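Local coordinates for Exo-alpha-sialidase (Clostridium perfringens, PDB 2V72), which binds galactose through a family 32 carbohydrate-binding module of a large sialidase toxin, probably helping to direct the enzyme to glycans, at residues 20-25 / 41-46; 52-57 / 121-126; 70-75 / 107-112; 79-84 / 132-137. One frame throughout, in Å; residues are numbered along the deposited sequence.

Overall arrangement
The four contacts sample both sheets of an F5/8 type C (discoidin-like) beta-sandwich and the loops at its sugar-binding end. Contact 4 is the buried one, held by apolar branches, one backbone bond and a water. Contact 2 is regular antiparallel pairing, mostly apolar on the inward face and polar on the other. Contacts 1 and 3 mix short strand ends with loops and reach the galactose through Trp-45 and His-42 (contact 1) and Arg-73 (contact 3); contact 4 adds Phe-133. Strand 135-142 joins three: it pairs with 41-42 of contact 1 and 62-71 of contact 3, and its start belongs to contact 4. Across the sandwich, Leu-55 of contact 2 packs on Ile-136 of contact 4.

Contact 1. Residues 20-25 / 41-46; sequences ATSEEG and WHTKWN. With GAL (beta-D-galactopyranose), chain C.
Glu-24 and Trp-45 meet by CH-pi contact: Glu-24 CG lies over one face of the indole, 3.4 Å from the centroid of its five-membered ring. Galactose C4 lies over the opposite face, so the ring is sandwiched between protein and sugar, the aromatic platform familiar from carbohydrate-binding modules. Ala-20 CB also packs on Trp-41, 3.6 Å from CE2.

Hydrogen bonds do the rest. Glu-24 CG is anti to the backbone N, and the bend at chi2 (57°) keeps CD over the ring; OE1 accepts Trp-45 N at 2.9 Å on the anti side, and a water donates to the same oxygen and accepts from Asn-46 N. Glu-24 N binds His-42 O (2.9 Å), and Trp-41 NE1 donates to Ser-22 O (2.8 Å). Ser-22 OG accepts Lys-44 N and also bonds Asp-49.

Toward the sugar, Trp-45 O accepts GAL O6, and His-42 NE2 lies 2.7 Å from GAL O4. His-42 ND1 donates to Thr-43 O, which probably helps fix the ring's rotation.

The loop 21-25 follows strand 17-20 and runs beside the chain just after strand 41-42, which pairs with strand 135-142; Trp-41 packs on Leu-55 of strand 53-59.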
loop_
_atom_site.group_PDB
_atom_site.type_symbol
_atom_site.label_atom_id
_atom_site.label_comp_id
_atom_site.label_asym_id
_atom_site.label_seq_id
_atom_site.Cartn_x
_atom_site.Cartn_y
_atom_site.Cartn_z
ATOM N N ALA A 20 1.083 -2.982 -9.473
ATOM C CA ALA A 20 -0.348 -2.991 -9.166
ATOM C C ALA A 20 -1.183 -3.696 -10.240
ATOM O O ALA A 20 -0.790 -3.763 -11.400
ATOM C CB ALA A 20 -0.848 -1.586 -8.947
ATOM N N THR A 21 -2.341 -4.211 -9.837
ATOM C CA THR A 21 -3.224 -4.959 -10.722
ATOM C C THR A 21 -4.060 -4.001 -11.577
ATOM O O THR A 21 -4.620 -4.395 -12.612
ATOM C CB THR A 21 -4.163 -5.881 -9.916
ATOM O OG1 THR A 21 -4.896 -5.100 -8.959
ATOM C CG2 THR A 21 -3.374 -6.957 -9.190
ATOM N N SER A 22 -4.145 -2.751 -11.113
ATOM C CA SER A 22 -4.808 -1.659 -11.827
ATOM C C SER A 22 -4.087 -0.352 -11.544
ATOM O O SER A 22 -3.794 -0.030 -10.382
ATOM C CB SER A 22 -6.263 -1.527 -11.404
ATOM O OG SER A 22 -6.894 -0.491 -12.140
ATOM N N GLU A 23 -3.786 0.391 -12.608
ATOM C CA GLU A 23 -3.143 1.687 -12.468
ATOM C C GLU A 23 -3.485 2.614 -13.620
ATOM O O GLU A 23 -3.434 2.225 -14.802
ATOM C CB GLU A 23 -1.619 1.566 -12.242
ATOM C CG GLU A 23 -0.804 0.881 -13.343
ATOM C CD GLU A 23 0.442 0.165 -12.817
ATOM O OE1 GLU A 23 1.285 0.801 -12.152
ATOM O OE2 GLU A 23 0.596 -1.048 -13.083
ATOM N N GLU A 24 -3.877 3.831 -13.260
ATOM C CA GLU A 24 -4.014 4.917 -14.208
ATOM C C GLU A 24 -2.622 5.253 -14.711
ATOM O O GLU A 24 -1.666 5.238 -13.931
ATOM C CB GLU A 24 -4.659 6.135 -13.531
ATOM C CG GLU A 24 -4.909 7.325 -14.456
ATOM C CD GLU A 24 -5.776 6.986 -15.672
ATOM O OE1 GLU A 24 -6.803 6.282 -15.524
ATOM O OE2 GLU A 24 -5.423 7.441 -16.781
ATOM N N GLY A 25 -2.510 5.533 -16.011
ATOM C CA GLY A 25 -1.231 5.854 -16.639
ATOM C C GLY A 25 -0.465 6.937 -15.906
ATOM O O GLY A 25 0.746 6.838 -15.714
ATOM N N TRP A 41 -0.328 6.298 -6.389
ATOM C CA TRP A 41 -0.855 5.165 -7.128
ATOM C C TRP A 41 -2.370 5.282 -7.074
ATOM O O TRP A 41 -2.937 5.615 -6.036
ATOM C CB TRP A 41 -0.414 3.815 -6.529
ATOM C CG TRP A 41 -1.257 2.669 -7.031
ATOM C CD1 TRP A 41 -1.310 2.196 -8.316
ATOM C CD2 TRP A 41 -2.197 1.879 -6.277
ATOM N NE1 TRP A 41 -2.215 1.166 -8.407
ATOM C CE2 TRP A 41 -2.771 0.944 -7.175
ATOM C CE3 TRP A 41 -2.599 1.861 -4.933
ATOM C CZ2 TRP A 41 -3.726 0.004 -6.774
ATOM C CZ3 TRP A 41 -3.545 0.931 -4.535
ATOM C CH2 TRP A 41 -4.101 0.008 -5.455
ATOM N N HIS A 42 -3.026 5.015 -8.197
ATOM C CA HIS A 42 -4.470 5.120 -8.274
ATOM C C HIS A 42 -4.911 4.141 -9.352
ATOM O O HIS A 42 -4.252 4.020 -10.397
ATOM C CB HIS A 42 -4.844 6.562 -8.638
ATOM C CG HIS A 42 -6.288 6.914 -8.434
ATOM N ND1 HIS A 42 -7.317 6.247 -9.057
ATOM C CD2 HIS A 42 -6.865 7.915 -7.727
ATOM C CE1 HIS A 42 -8.469 6.800 -8.722
ATOM N NE2 HIS A 42 -8.222 7.817 -7.915
ATOM N N THR A 43 -6.004 3.426 -9.091
ATOM C CA THR A 43 -6.571 2.520 -10.082
ATOM C C THR A 43 -7.098 3.352 -11.254
ATOM O O THR A 43 -7.171 4.579 -11.150
ATOM C CB THR A 43 -7.663 1.619 -9.476
ATOM O OG1 THR A 43 -8.712 2.424 -8.926
ATOM C CG2 THR A 43 -7.067 0.717 -8.368
ATOM N N LYS A 44 -7.441 2.713 -12.371
ATOM C CA LYS A 44 -7.780 3.502 -13.559
ATOM C C LYS A 44 -9.070 4.290 -13.436
ATOM O O LYS A 44 -10.117 3.764 -13.054
ATOM C CB LYS A 44 -7.688 2.714 -14.879
ATOM C CG LYS A 44 -8.443 1.423 -14.962
ATOM C CD LYS A 44 -8.171 0.736 -16.328
ATOM C CE LYS A 44 -6.678 0.522 -16.586
ATOM N NZ LYS A 44 -6.408 -0.156 -17.895
ATOM N N TRP A 45 -8.949 5.573 -13.745
ATOM C CA TRP A 45 -9.990 6.569 -13.512
ATOM C C TRP A 45 -11.342 6.235 -14.142
ATOM O O TRP A 45 -12.376 6.650 -13.620
ATOM C CB TRP A 45 -9.516 7.920 -14.025
ATOM C CG TRP A 45 -8.319 8.513 -13.308
ATOM C CD1 TRP A 45 -7.540 7.926 -12.333
ATOM C CD2 TRP A 45 -7.752 9.807 -13.543
ATOM N NE1 TRP A 45 -6.531 8.783 -11.956
ATOM C CE2 TRP A 45 -6.638 9.942 -12.681
ATOM C CE3 TRP A 45 -8.079 10.865 -14.397
ATOM C CZ2 TRP A 45 -5.854 11.107 -12.645
ATOM C CZ3 TRP A 45 -7.298 12.019 -14.362
ATOM C CH2 TRP A 45 -6.197 12.131 -13.493
ATOM N N ASN A 46 -11.333 5.484 -15.252
ATOM C CA ASN A 46 -12.581 5.140 -15.952
ATOM C C ASN A 46 -13.419 4.059 -15.266
ATOM O O ASN A 46 -14.472 3.666 -15.776
ATOM C CB ASN A 46 -12.351 4.823 -17.445
ATOM C CG ASN A 46 -11.527 3.554 -17.687
ATOM O OD1 ASN A 46 -11.028 3.346 -18.796
ATOM N ND2 ASN A 46 -11.387 2.704 -16.673
HETATM C C1 GAL C . -10.408 12.969 -10.470
HETATM C C2 GAL C . -9.253 12.811 -9.484
HETATM C C3 GAL C . -8.360 11.627 -9.870
HETATM C C4 GAL C . -9.169 10.366 -10.183
HETATM C C5 GAL C . -10.329 10.666 -11.122
HETATM C C6 GAL C . -11.203 9.428 -11.304
HETATM O O1 GAL C . -11.298 13.929 -9.961
HETATM O O2 GAL C . -8.507 14.009 -9.413
HETATM O O3 GAL C . -7.483 11.341 -8.805
HETATM O O4 GAL C . -9.683 9.816 -8.989
HETATM O O5 GAL C . -11.108 11.744 -10.616
HETATM O O6 GAL C . -12.042 9.598 -12.426
HETATM O O HOH W 1 -8.823 5.153 -17.154
#

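Contact 2. Residues 52-57 / 121-126; sequences PQSLSV and EIKITA
The Glu-121 carboxylate is the flat group beside Ser-56: OE1 lies 3.8 Å from Ser-56 CB, and OE2 bonds Asn-58. A water spans Ser-56 OG and Glu-121 OE1, though its leg to the carboxylate is modelled doubtfully short. At the other end of the strand pair Pro-52 makes a plain apolar contact, its CB 3.8 Å from the methyl CG2 of Thr-125.

The sheet itself is two-faced. Ser-54, Ser-56, Lys-123 and Thr-125 share one side. There the Lys-123 chain, with CG anti to the backbone N (chi1 -167°) and extended beyond, runs across both serines: CG lies 3.4 Å from Ser-56 OG, and CE 3.3 Å from Ser-54 OG. Leu-55, Val-57, Ile-122, Ile-124 and Ala-126 point the other way, into the interior of the beta-sandwich; polar Gln-53 shares their face, with OE1 bonded to Thr-21 and NE2 to Ala-50 O.

The backbones are antiparallel, their axes 164° apart. Leu-55 with Ile-124 and Val-57 with Ile-122 are hydrogen-bonded pairs gripped by two bonds each, for example Val-57 N to Ile-122 O at 2.8 Å. At Gln-53 and Ala-126 one of the two, from Gln-53 N, is weak.

Strand 17-20 and the loop after it flank strand 53-59 on one side, and strand 84-90 flanks strand 121-129 on the other; Leu-55, Ile-122 and Ile-124 pack on Ile-136, Val-141 and Leu-139 of strand 135-142 in the facing sheet.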
loop_
_atom_site.group_PDB
_atom_site.type_symbol
_atom_site.label_atom_id
_atom_site.label_comp_id
_atom_site.label_asym_id
_atom_site.label_seq_id
_atom_site.Cartn_x
_atom_site.Cartn_y
_atom_site.Cartn_z
ATOM N N PRO A 52 -12.026 -5.907 -5.602
ATOM C CA PRO A 52 -10.672 -5.618 -5.119
ATOM C C PRO A 52 -9.593 -5.435 -6.189
ATOM O O PRO A 52 -9.580 -6.130 -7.210
ATOM C CB PRO A 52 -10.341 -6.824 -4.232
ATOM C CG PRO A 52 -11.212 -7.902 -4.696
ATOM C CD PRO A 52 -12.458 -7.269 -5.239
ATOM N N GLN A 53 -8.715 -4.469 -5.941
ATOM C CA GLN A 53 -7.469 -4.312 -6.682
ATOM C C GLN A 53 -6.388 -4.155 -5.624
ATOM O O GLN A 53 -6.697 -3.833 -4.475
ATOM C CB GLN A 53 -7.509 -3.087 -7.611
ATOM C CG GLN A 53 -8.586 -3.130 -8.703
ATOM C CD GLN A 53 -8.340 -4.201 -9.770
ATOM O OE1 GLN A 53 -7.193 -4.515 -10.112
ATOM N NE2 GLN A 53 -9.422 -4.756 -10.301
ATOM N N SER A 54 -5.130 -4.375 -6.000
ATOM C CA SER A 54 -4.051 -4.418 -5.023
ATOM C C SER A 54 -2.776 -3.747 -5.507
ATOM O O SER A 54 -2.591 -3.546 -6.703
ATOM C CB SER A 54 -3.750 -5.868 -4.643
ATOM O OG SER A 54 -3.235 -6.575 -5.754
ATOM N N LEU A 55 -1.914 -3.398 -4.552
ATOM C CA LEU A 55 -0.592 -2.855 -4.827
ATOM C C LEU A 55 0.414 -3.746 -4.119
ATOM O O LEU A 55 0.320 -3.953 -2.908
ATOM C CB LEU A 55 -0.476 -1.411 -4.325
ATOM C CG LEU A 55 0.911 -0.756 -4.203
ATOM C CD1 LEU A 55 1.460 -0.324 -5.550
ATOM C CD2 LEU A 55 0.881 0.432 -3.240
ATOM N N SER A 56 1.354 -4.303 -4.878
ATOM C CA SER A 56 2.401 -5.123 -4.294
ATOM C C SER A 56 3.672 -4.317 -4.289
ATOM O O SER A 56 4.007 -3.664 -5.281
ATOM C CB SER A 56 2.610 -6.425 -5.078
ATOM O OG SER A 56 1.425 -7.193 -5.114
ATOM N N VAL A 57 4.362 -4.349 -3.155
ATOM C CA VAL A 57 5.629 -3.671 -3.006
ATOM C C VAL A 57 6.683 -4.689 -2.575
ATOM O O VAL A 57 6.606 -5.265 -1.478
ATOM C CB VAL A 57 5.535 -2.511 -1.973
ATOM C CG1 VAL A 57 6.875 -1.806 -1.837
ATOM C CG2 VAL A 57 4.451 -1.520 -2.376
ATOM N N GLU A 121 8.204 -9.056 0.502
ATOM C CA GLU A 121 7.224 -8.339 -0.297
ATOM C C GLU A 121 5.937 -8.166 0.507
ATOM O O GLU A 121 5.600 -9.015 1.328
ATOM C CB GLU A 121 6.948 -9.103 -1.599
ATOM C CG GLU A 121 6.199 -8.306 -2.658
ATOM C CD GLU A 121 6.189 -8.983 -4.019
ATOM O OE1 GLU A 121 5.083 -9.284 -4.524
ATOM O OE2 GLU A 121 7.284 -9.214 -4.580
ATOM N N ILE A 122 5.235 -7.058 0.272
ATOM C CA ILE A 122 3.948 -6.781 0.922
ATOM C C ILE A 122 2.892 -6.416 -0.110
ATOM O O ILE A 122 3.181 -5.737 -1.093
ATOM C CB ILE A 122 4.057 -5.625 1.943
ATOM C CG1 ILE A 122 5.148 -5.920 2.973
ATOM C CG2 ILE A 122 2.722 -5.403 2.658
ATOM C CD1 ILE A 122 5.623 -4.700 3.696
ATOM N N LYS A 123 1.667 -6.860 0.126
ATOM C CA LYS A 123 0.570 -6.605 -0.788
ATOM C C LYS A 123 -0.591 -5.954 -0.052
ATOM O O LYS A 123 -1.154 -6.533 0.882
ATOM C CB LYS A 123 0.115 -7.918 -1.424
ATOM C CG LYS A 123 -0.814 -7.784 -2.614
ATOM C CD LYS A 123 -1.436 -9.135 -2.911
ATOM C CE LYS A 123 -1.883 -9.250 -4.352
ATOM N NZ LYS A 123 -2.429 -10.618 -4.634
ATOM N N ILE A 124 -0.944 -4.746 -0.473
ATOM C CA ILE A 124 -2.124 -4.069 0.055
ATOM C C ILE A 124 -3.274 -4.237 -0.924
ATOM O O ILE A 124 -3.202 -3.770 -2.064
ATOM C CB ILE A 124 -1.887 -2.552 0.301
ATOM C CG1 ILE A 124 -0.522 -2.280 0.960
ATOM C CG2 ILE A 124 -3.067 -1.936 1.082
ATOM C CD1 ILE A 124 -0.258 -3.055 2.255
ATOM N N THR A 125 -4.327 -4.905 -0.465
ATOM C CA THR A 125 -5.521 -5.136 -1.261
ATOM C C THR A 125 -6.635 -4.215 -0.792
ATOM O O THR A 125 -6.968 -4.180 0.393
ATOM C CB THR A 125 -5.978 -6.620 -1.191
ATOM O OG1 THR A 125 -4.950 -7.460 -1.731
ATOM C CG2 THR A 125 -7.277 -6.846 -1.972
ATOM N N ALA A 126 -7.187 -3.456 -1.738
ATOM C CA ALA A 126 -8.313 -2.574 -1.477
ATOM C C ALA A 126 -9.620 -3.280 -1.827
ATOM O O ALA A 126 -9.936 -3.467 -3.001
ATOM C CB ALA A 126 -8.166 -1.297 -2.264
HETATM O O HOH W 2 2.714 -9.445 -3.884
#

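Contact 3. Residues 70-75 / 107-112; sequences ITPRTS and LVKTVT. With GAL (beta-D-galactopyranose), chain C.
Ile-70 and Lys-109 form an antiparallel hydrogen-bonded pair, joining the end of strand 62-71 to strand 109-113 in one sheet of the discoidin-like beta-sandwich. This is the tight part. Ile-70 N reaches Lys-109 O at 2.8 Å, nearly straight at 173°, and Lys-109 N returns a bond to Ile-70 O. Ile-70 CD1 also presses on the carbonyl, 3.3 Å from Lys-109 O, and on its inner side the residue packs on Trp-102 and Ile-136. Buried Pro-72 is close too, CG 3.3 Å from Leu-107 O; the Lys-109 chain crosses it at about a right angle, and NZ bonds Asn-105 O and, weakly, Leu-107 O.

The outer side, with Leu-107 and Val-108 exposed, is looser. Val-108 meets Thr-71 only at a methyl, CG2 lying 3.8 Å from OG1.

Beyond Pro-72 the chain leaves its partner for the sugar pocket. Arg-73 NE is held by Ser-75 O and NH1 by Asn-78 O, steadying the guanidinium, whose NH1 and NH2 both donate to GAL O3, at 2.8 and 2.9 Å.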
loop_
_atom_site.group_PDB
_atom_site.type_symbol
_atom_site.label_atom_id
_atom_site.label_comp_id
_atom_site.label_asym_id
_atom_site.label_seq_id
_atom_site.Cartn_x
_atom_site.Cartn_y
_atom_site.Cartn_z
ATOM N N ILE A 70 0.507 3.938 5.540
ATOM C CA ILE A 70 -0.225 4.132 4.287
ATOM C C ILE A 70 -0.756 5.567 4.227
ATOM O O ILE A 70 -1.737 5.918 4.900
ATOM C CB ILE A 70 -1.389 3.113 4.144
ATOM C CG1 ILE A 70 -0.873 1.668 4.235
ATOM C CG2 ILE A 70 -2.158 3.339 2.845
ATOM C CD1 ILE A 70 -0.819 1.111 5.670
ATOM N N THR A 71 -0.088 6.386 3.418
ATOM C CA THR A 71 -0.439 7.794 3.234
ATOM C C THR A 71 -1.460 7.964 2.100
ATOM O O THR A 71 -1.151 7.696 0.936
ATOM C CB THR A 71 0.814 8.628 2.914
ATOM O OG1 THR A 71 1.837 8.350 3.880
ATOM C CG2 THR A 71 0.499 10.128 2.895
ATOM N N PRO A 72 -2.684 8.410 2.440
ATOM C CA PRO A 72 -3.684 8.704 1.425
ATOM C C PRO A 72 -3.310 9.911 0.570
ATOM O O PRO A 72 -2.343 10.621 0.869
ATOM C CB PRO A 72 -4.944 9.016 2.253
ATOM C CG PRO A 72 -4.673 8.481 3.603
ATOM C CD PRO A 72 -3.211 8.639 3.797
ATOM N N ARG A 73 -4.084 10.138 -0.484
ATOM C CA ARG A 73 -3.925 11.315 -1.329
ATOM C C ARG A 73 -4.043 12.615 -0.534
ATOM O O ARG A 73 -4.937 12.788 0.293
ATOM C CB ARG A 73 -4.922 11.291 -2.486
ATOM C CG ARG A 73 -6.386 11.263 -2.086
ATOM C CD ARG A 73 -7.270 11.004 -3.290
ATOM N NE ARG A 73 -7.124 12.041 -4.307
ATOM C CZ ARG A 73 -7.405 11.885 -5.598
ATOM N NH1 ARG A 73 -7.842 10.718 -6.067
ATOM N NH2 ARG A 73 -7.231 12.899 -6.427
ATOM N N THR A 74 -3.113 13.520 -0.807
ATOM C CA THR A 74 -2.967 14.782 -0.095
ATOM C C THR A 74 -4.155 15.730 -0.373
ATOM O O THR A 74 -4.409 16.668 0.380
ATOM C CB THR A 74 -1.589 15.412 -0.467
ATOM O OG1 THR A 74 -0.992 16.024 0.681
ATOM C CG2 THR A 74 -1.708 16.412 -1.603
ATOM N N SER A 75 -4.895 15.436 -1.439
ATOM C CA SER A 75 -6.026 16.239 -1.892
ATOM C C SER A 75 -7.010 15.325 -2.637
ATOM O O SER A 75 -6.600 14.331 -3.241
ATOM C CB SER A 75 -5.524 17.356 -2.805
ATOM O OG SER A 75 -6.584 17.980 -3.493
ATOM N N LEU A 107 -5.774 11.143 6.685
ATOM C CA LEU A 107 -4.778 10.891 7.719
ATOM C C LEU A 107 -4.010 9.613 7.388
ATOM O O LEU A 107 -4.598 8.637 6.925
ATOM C CB LEU A 107 -5.441 10.758 9.103
ATOM C CG LEU A 107 -6.273 11.927 9.659
ATOM C CD1 LEU A 107 -7.223 11.460 10.751
ATOM C CD2 LEU A 107 -5.394 13.052 10.163
ATOM N N VAL A 108 -2.702 9.629 7.628
ATOM C CA VAL A 108 -1.890 8.429 7.497
ATOM C C VAL A 108 -2.544 7.295 8.283
ATOM O O VAL A 108 -3.037 7.490 9.404
ATOM C CB VAL A 108 -0.427 8.668 7.948
ATOM C CG1 VAL A 108 0.380 7.379 7.928
ATOM C CG2 VAL A 108 0.246 9.688 7.036
ATOM N N LYS A 109 -2.591 6.121 7.667
ATOM C CA LYS A 109 -3.100 4.930 8.327
ATOM C C LYS A 109 -1.906 4.049 8.644
ATOM O O LYS A 109 -1.127 3.707 7.754
ATOM C CB LYS A 109 -4.105 4.202 7.424
ATOM C CG LYS A 109 -5.122 5.126 6.733
ATOM C CD LYS A 109 -6.384 5.336 7.570
ATOM C CE LYS A 109 -6.991 6.758 7.414
ATOM N NZ LYS A 109 -7.158 7.259 6.010
ATOM N N THR A 110 -1.746 3.712 9.921
ATOM C CA THR A 110 -0.657 2.839 10.352
ATOM C C THR A 110 -1.135 1.423 10.667
ATOM O O THR A 110 -2.272 1.204 11.107
ATOM C CB THR A 110 0.116 3.395 11.581
ATOM O OG1 THR A 110 -0.806 3.705 12.631
ATOM C CG2 THR A 110 0.919 4.643 11.215
ATOM N N VAL A 111 -0.251 0.466 10.411
ATOM C CA VAL A 111 -0.456 -0.925 10.783
ATOM C C VAL A 111 0.819 -1.377 11.482
ATOM O O VAL A 111 1.915 -1.294 10.921
ATOM C CB VAL A 111 -0.762 -1.818 9.547
ATOM C CG1 VAL A 111 -0.715 -3.295 9.920
ATOM C CG2 VAL A 111 -2.124 -1.465 8.955
ATOM N N THR A 112 0.673 -1.829 12.720
ATOM C CA THR A 112 1.834 -2.232 13.507
ATOM C C THR A 112 1.779 -3.716 13.858
ATOM O O THR A 112 0.715 -4.267 14.143
ATOM C CB THR A 112 2.011 -1.336 14.756
ATOM O OG1 THR A 112 2.170 0.029 14.338
ATOM C CG2 THR A 112 3.248 -1.752 15.574
HETATM C C1 GAL C . -10.408 12.969 -10.470
HETATM C C2 GAL C . -9.253 12.811 -9.484
HETATM C C3 GAL C . -8.360 11.627 -9.870
HETATM C C4 GAL C . -9.169 10.366 -10.183
HETATM C C5 GAL C . -10.329 10.666 -11.122
HETATM C C6 GAL C . -11.203 9.428 -11.304
HETATM O O1 GAL C . -11.298 13.929 -9.961
HETATM O O2 GAL C . -8.507 14.009 -9.413
HETATM O O3 GAL C . -7.483 11.341 -8.805
HETATM O O4 GAL C . -9.683 9.816 -8.989
HETATM O O5 GAL C . -11.108 11.744 -10.616
HETATM O O6 GAL C . -12.042 9.598 -12.426
#

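Contact 4. Residues 79-84 / 132-137; sequences GFITKY and GFASIA. With CA (calcium ion), chain B.
Gly-79 lies directly against the 133-135 backbone, its CA 3.7 Å from Ala-134 CA. Its CA hydrogen points at Phe-133 O, 3.3 Å from CA, and its carbonyl O accepts Ser-135 N at 2.9 Å, well off the C=O direction (116°). The positive phi of 89° favours glycine, and a CB here would run into Ser-135 OG and the Ala-134 carbonyl carbon.

Ser-135 turns OG into the space between its own N and carbonyl carbon (chi1 56°), beside the Gly-79 carbonyl; its hydrogen bond goes to Asn-78 O. On the backbone side, a water accepts from Ile-81 N and donates to Ser-135 O at 2.8 Å, satisfying two buried polar groups that do not meet directly.

Ile-81 supplies the apolar half. CG1 touches Ala-134 CB, and CD1 reaches Ile-136 CG1 at 4.1 Å, the two isoleucines crossing obliquely.

Both ends of segment 132-137 serve binding sites: Phe-133 touches the galactose, and Ala-137 O binds calcium together with Ser-31, Asp-34, Asn-36, Thr-39 and Glu-138. Strand 135-142 pairs with strands 41-42 and 62-71, while 81-82 leads, through a classic beta bulge of Thr-82 and Lys-83 opposite Gln-128, into strand 84-90 beside strand 121-129.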
loop_
_atom_site.group_PDB
_atom_site.type_symbol
_atom_site.label_atom_id
_atom_site.label_comp_id
_atom_site.label_asym_id
_atom_site.label_seq_id
_atom_site.Cartn_x
_atom_site.Cartn_y
_atom_site.Cartn_z
ATOM N N GLY A 79 -10.678 7.022 -3.942
ATOM C CA GLY A 79 -9.754 5.928 -3.668
ATOM C C GLY A 79 -9.256 5.815 -2.239
ATOM O O GLY A 79 -8.385 4.991 -1.959
ATOM N N PHE A 80 -9.780 6.649 -1.337
ATOM C CA PHE A 80 -9.559 6.440 0.086
ATOM C C PHE A 80 -9.978 4.991 0.315
ATOM O O PHE A 80 -11.145 4.649 0.121
ATOM C CB PHE A 80 -10.442 7.361 0.952
ATOM C CG PHE A 80 -9.923 8.774 1.124
ATOM C CD1 PHE A 80 -10.727 9.735 1.734
ATOM C CD2 PHE A 80 -8.659 9.148 0.694
ATOM C CE1 PHE A 80 -10.278 11.053 1.916
ATOM C CE2 PHE A 80 -8.202 10.461 0.873
ATOM C CZ PHE A 80 -9.013 11.412 1.486
ATOM N N ILE A 81 -9.030 4.136 0.685
ATOM C CA ILE A 81 -9.343 2.733 0.946
ATOM C C ILE A 81 -10.038 2.617 2.299
ATOM O O ILE A 81 -9.527 3.114 3.305
ATOM C CB ILE A 81 -8.079 1.833 0.888
ATOM C CG1 ILE A 81 -7.385 1.995 -0.476
ATOM C CG2 ILE A 81 -8.455 0.371 1.171
ATOM C CD1 ILE A 81 -6.006 1.381 -0.581
ATOM N N THR A 82 -11.210 1.979 2.306
ATOM C CA THR A 82 -12.015 1.833 3.521
ATOM C C THR A 82 -11.976 0.421 4.122
ATOM O O THR A 82 -12.149 0.255 5.329
ATOM C CB THR A 82 -13.493 2.224 3.282
ATOM O OG1 THR A 82 -14.067 1.348 2.302
ATOM C CG2 THR A 82 -13.616 3.682 2.830
ATOM N N LYS A 83 -11.778 -0.587 3.275
ATOM C CA LYS A 83 -11.672 -1.978 3.711
ATOM C C LYS A 83 -10.481 -2.623 2.996
ATOM O O LYS A 83 -10.349 -2.523 1.766
ATOM C CB LYS A 83 -12.971 -2.734 3.414
ATOM C CG LYS A 83 -13.212 -3.953 4.297
ATOM C CD LYS A 83 -14.427 -4.758 3.850
ATOM C CE LYS A 83 -14.566 -6.015 4.701
ATOM N NZ LYS A 83 -15.099 -7.203 3.950
ATOM N N TYR A 84 -9.615 -3.275 3.770
ATOM C CA TYR A 84 -8.315 -3.721 3.274
ATOM C C TYR A 84 -7.897 -5.107 3.787
ATOM O O TYR A 84 -8.463 -5.632 4.752
ATOM C CB TYR A 84 -7.229 -2.690 3.639
ATOM C CG TYR A 84 -6.949 -2.605 5.128
ATOM C CD1 TYR A 84 -5.947 -3.376 5.716
ATOM C CD2 TYR A 84 -7.700 -1.762 5.949
ATOM C CE1 TYR A 84 -5.700 -3.311 7.088
ATOM C CE2 TYR A 84 -7.465 -1.688 7.314
ATOM C CZ TYR A 84 -6.463 -2.460 7.878
ATOM O OH TYR A 84 -6.238 -2.380 9.227
ATOM N N GLY A 132 -15.247 3.860 -5.674
ATOM C CA GLY A 132 -14.941 2.536 -6.215
ATOM C C GLY A 132 -13.509 2.458 -6.717
ATOM O O GLY A 132 -13.180 1.611 -7.545
ATOM N N PHE A 133 -12.659 3.350 -6.214
ATOM C CA PHE A 133 -11.239 3.390 -6.570
ATOM C C PHE A 133 -10.346 3.030 -5.384
ATOM O O PHE A 133 -10.819 2.863 -4.261
ATOM C CB PHE A 133 -10.841 4.786 -7.075
ATOM C CG PHE A 133 -11.690 5.292 -8.205
ATOM C CD1 PHE A 133 -12.667 6.254 -7.976
ATOM C CD2 PHE A 133 -11.517 4.802 -9.498
ATOM C CE1 PHE A 133 -13.462 6.726 -9.020
ATOM C CE2 PHE A 133 -12.304 5.261 -10.549
ATOM C CZ PHE A 133 -13.278 6.227 -10.310
ATOM N N ALA A 134 -9.049 2.914 -5.659
ATOM C CA ALA A 134 -8.032 2.761 -4.634
ATOM C C ALA A 134 -6.890 3.700 -4.991
ATOM O O ALA A 134 -6.446 3.722 -6.151
ATOM C CB ALA A 134 -7.539 1.316 -4.578
ATOM N N SER A 135 -6.441 4.480 -4.010
ATOM C CA SER A 135 -5.275 5.344 -4.152
ATOM C C SER A 135 -4.393 5.310 -2.903
ATOM O O SER A 135 -4.888 5.144 -1.781
ATOM C CB SER A 135 -5.677 6.785 -4.498
ATOM O OG SER A 135 -6.569 7.353 -3.551
ATOM N N ILE A 136 -3.084 5.423 -3.125
ATOM C CA ILE A 136 -2.079 5.531 -2.078
ATOM C C ILE A 136 -1.016 6.483 -2.616
ATOM O O ILE A 136 -0.417 6.228 -3.664
ATOM C CB ILE A 136 -1.420 4.155 -1.721
ATOM C CG1 ILE A 136 -2.409 3.228 -1.001
ATOM C CG2 ILE A 136 -0.175 4.354 -0.847
ATOM C CD1 ILE A 136 -1.921 1.786 -0.839
ATOM N N ALA A 137 -0.794 7.587 -1.910
ATOM C CA ALA A 137 0.202 8.570 -2.332
ATOM C C ALA A 137 1.606 8.177 -1.880
ATOM O O ALA A 137 2.574 8.398 -2.609
ATOM C CB ALA A 137 -0.175 9.983 -1.844
HETATM CA CA CA B . 4.105 9.419 -4.023
HETATM O O HOH W 3 -6.194 5.074 0.714
#